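Local coordinates for pyrroline-5-carboxylate reductase catalytic N-terminal domain-containing protein (Sinorhizobium meliloti, PDB 4HUJ) that is of unknown function but probably acts as a dinucleotide-dependent oxidoreductase, its fold being consistent with NAD(P) binding, at residues K146-L151 / R167-S172. Residues are numbered along the deposited sequence; the frame is centred on the assembly and turned at random.
Sequences KAFNTL and RVLFLS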
loop_
_atom_site.group_PDB
_atom_site.type_symbol
_atom_site.label_atom_id
_atom_site.label_comp_id
_atom_site.label_asym_id
_atom_site.label_seq_id
_atom_site.Cartn_x
_atom_site.Cartn_y
_atom_site.Cartn_z
ATOM N N LYS A 146 -2.425 -0.314 7.738
ATOM C CA LYS A 146 -0.977 -0.196 7.542
ATOM C C LYS A 146 -0.475 -1.509 6.947
ATOM O O LYS A 146 -0.579 -2.558 7.578
ATOM C CB LYS A 146 -0.281 0.091 8.884
ATOM C CG LYS A 146 1.219 0.389 8.772
ATOM C CD LYS A 146 1.832 0.604 10.147
ATOM C CE LYS A 146 3.318 0.943 10.046
ATOM N NZ LYS A 146 3.493 2.306 9.458
ATOM N N ALA A 147 0.047 -1.448 5.720
ATOM C CA ALA A 147 0.534 -2.635 5.016
ATOM C C ALA A 147 1.387 -2.259 3.812
ATOM O O ALA A 147 1.246 -1.171 3.273
ATOM C CB ALA A 147 -0.644 -3.519 4.574
ATOM N N PHE A 148 2.245 -3.195 3.392
ATOM C CA PHE A 148 3.159 -3.045 2.244
ATOM C C PHE A 148 4.345 -2.129 2.552
ATOM O O PHE A 148 5.101 -1.780 1.645
ATOM C CB PHE A 148 2.454 -2.542 0.964
ATOM C CG PHE A 148 1.330 -3.423 0.473
ATOM C CD1 PHE A 148 1.589 -4.667 -0.098
ATOM C CD2 PHE A 148 0.015 -2.973 0.530
ATOM C CE1 PHE A 148 0.542 -5.468 -0.571
ATOM C CE2 PHE A 148 -1.038 -3.764 0.061
ATOM C CZ PHE A 148 -0.769 -5.012 -0.496
ATOM N N ASN A 149 4.508 -1.736 3.816
ATOM C CA ASN A 149 5.637 -0.886 4.207
ATOM C C ASN A 149 6.854 -1.692 4.672
ATOM O O ASN A 149 7.922 -1.136 4.921
ATOM C CB ASN A 149 5.215 0.054 5.339
ATOM C CG ASN A 149 5.056 -0.677 6.662
ATOM O OD1 ASN A 149 4.176 -1.521 6.808
ATOM N ND2 ASN A 149 5.921 -0.365 7.627
ATOM N N THR A 150 6.688 -3.006 4.794
ATOM C CA THR A 150 7.660 -3.813 5.519
ATOM C C THR A 150 8.770 -4.392 4.655
ATOM O O THR A 150 9.840 -4.721 5.165
ATOM C CB THR A 150 6.968 -4.956 6.262
ATOM O OG1 THR A 150 6.061 -5.603 5.361
ATOM C CG2 THR A 150 6.186 -4.402 7.456
ATOM N N LEU A 151 8.519 -4.537 3.360
ATOM C CA LEU A 151 9.487 -5.195 2.499
ATOM C C LEU A 151 10.136 -4.242 1.506
ATOM O O LEU A 151 9.468 -3.361 0.964
ATOM C CB LEU A 151 8.828 -6.364 1.759
ATOM C CG LEU A 151 8.260 -7.499 2.616
ATOM C CD1 LEU A 151 7.691 -8.568 1.711
ATOM C CD2 LEU A 151 9.329 -8.083 3.544
ATOM N N ARG A 167 5.684 -15.622 1.030
ATOM C CA ARG A 167 6.255 -14.413 1.621
ATOM C C ARG A 167 5.242 -13.721 2.534
ATOM O O ARG A 167 4.092 -13.506 2.152
ATOM C CB ARG A 167 6.733 -13.462 0.516
ATOM C CG ARG A 167 7.438 -12.184 1.001
ATOM C CD ARG A 167 8.704 -12.506 1.812
ATOM N NE ARG A 167 9.753 -13.133 0.999
ATOM C CZ ARG A 167 10.672 -13.978 1.474
ATOM N NH1 ARG A 167 10.677 -14.331 2.756
ATOM N NH2 ARG A 167 11.592 -14.484 0.660
ATOM N N VAL A 168 5.686 -13.364 3.739
ATOM C CA VAL A 168 4.806 -12.774 4.741
ATOM C C VAL A 168 4.707 -11.263 4.589
ATOM O O VAL A 168 5.728 -10.568 4.489
ATOM C CB VAL A 168 5.271 -13.117 6.181
ATOM C CG1 VAL A 168 4.479 -12.324 7.231
ATOM C CG2 VAL A 168 5.140 -14.613 6.429
ATOM N N LEU A 169 3.468 -10.778 4.578
ATOM C CA LEU A 169 3.187 -9.348 4.689
ATOM C C LEU A 169 2.381 -9.097 5.951
ATOM O O LEU A 169 1.221 -9.513 6.058
ATOM C CB LEU A 169 2.435 -8.824 3.459
ATOM C CG LEU A 169 3.275 -8.517 2.216
ATOM C CD1 LEU A 169 2.378 -8.140 1.045
ATOM C CD2 LEU A 169 4.294 -7.408 2.481
ATOM N N PHE A 170 3.003 -8.433 6.918
ATOM C CA PHE A 170 2.288 -7.977 8.107
ATOM C C PHE A 170 1.354 -6.810 7.776
ATOM O O PHE A 170 1.645 -5.985 6.906
ATOM C CB PHE A 170 3.275 -7.580 9.217
ATOM C CG PHE A 170 4.099 -8.728 9.727
ATOM C CD1 PHE A 170 3.534 -9.685 10.569
ATOM C CD2 PHE A 170 5.436 -8.868 9.349
ATOM C CE1 PHE A 170 4.289 -10.762 11.040
ATOM C CE2 PHE A 170 6.207 -9.943 9.814
ATOM C CZ PHE A 170 5.634 -10.888 10.666
ATOM N N LEU A 171 0.211 -6.762 8.454
ATOM C CA LEU A 171 -0.704 -5.621 8.338
ATOM C C LEU A 171 -1.309 -5.312 9.695
ATOM O O LEU A 171 -1.233 -6.126 10.614
ATOM C CB LEU A 171 -1.810 -5.874 7.301
ATOM C CG LEU A 171 -2.901 -6.893 7.662
ATOM C CD1 LEU A 171 -4.220 -6.505 7.024
ATOM C CD2 LEU A 171 -2.491 -8.305 7.240
ATOM N N SER A 172 -1.892 -4.125 9.820
ATOM C CA SER A 172 -2.511 -3.703 11.063
ATOM C C SER A 172 -3.456 -2.547 10.771
ATOM O O SER A 172 -3.436 -1.976 9.680
ATOM C CB SER A 172 -1.459 -3.287 12.097
ATOM O OG SER A 172 -0.546 -2.345 11.556
HETATM O O HOH W 1 3.332 -5.201 5.002
HETATM O O HOH W 2 6.110 -8.186 6.055
#
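K146 and S172 pair antiparallel where strand 143-147, parallel to its other neighbour 108-111, meets strand 166-173 in the mixed sheet that carries what is probably a Rossmann-type nucleotide-binding domain. Two backbone bonds join them, K146 N to S172 O at 2.7 Å and S172 N to K146 O at 3.0 Å. Past A147, whose CB rests against L171 CB, segment 146-151 peels away and two waters take over the bonding. One accepts from F148 N and donates to F170 O; the other accepts from F170 N and donates to V168 O. T150 OG1 bonds both, the first at 2.8 Å, so a single hydroxyl pins the pair. Its chi1 of 48° sets OG1 between backbone N and carbonyl carbon, facing strand 166-173; a short side chain with one hydroxyl suits a place where two waters must be held close to the backbone.

L169 fills the widening split with hydrocarbon. From CB, which only carries the branch, CG is set anti to the carbonyl carbon (chi1 -81°) and brings both methyls to segment 146-151. CD1 meets the F148 ring obliquely, 3.6 Å from CE1, while CD2 lies 3.7 Å from L151 CD1 and also touches T150 OG1. Replacing this leucine with an alanine would probably open a gap between F148 and L151, leaving both without their shared apolar partner. I186 of helix 176-188 packs against both F148 and L169. The same L151 CD1 also touches R167 CG, in the aliphatic part of a side chain whose guanidinium reaches L217 by a weak bond. At the paired end, K146 sends NZ to T132 and S172 OG bonds Q206, while K146 CB sits 3.6 Å from S172 OG.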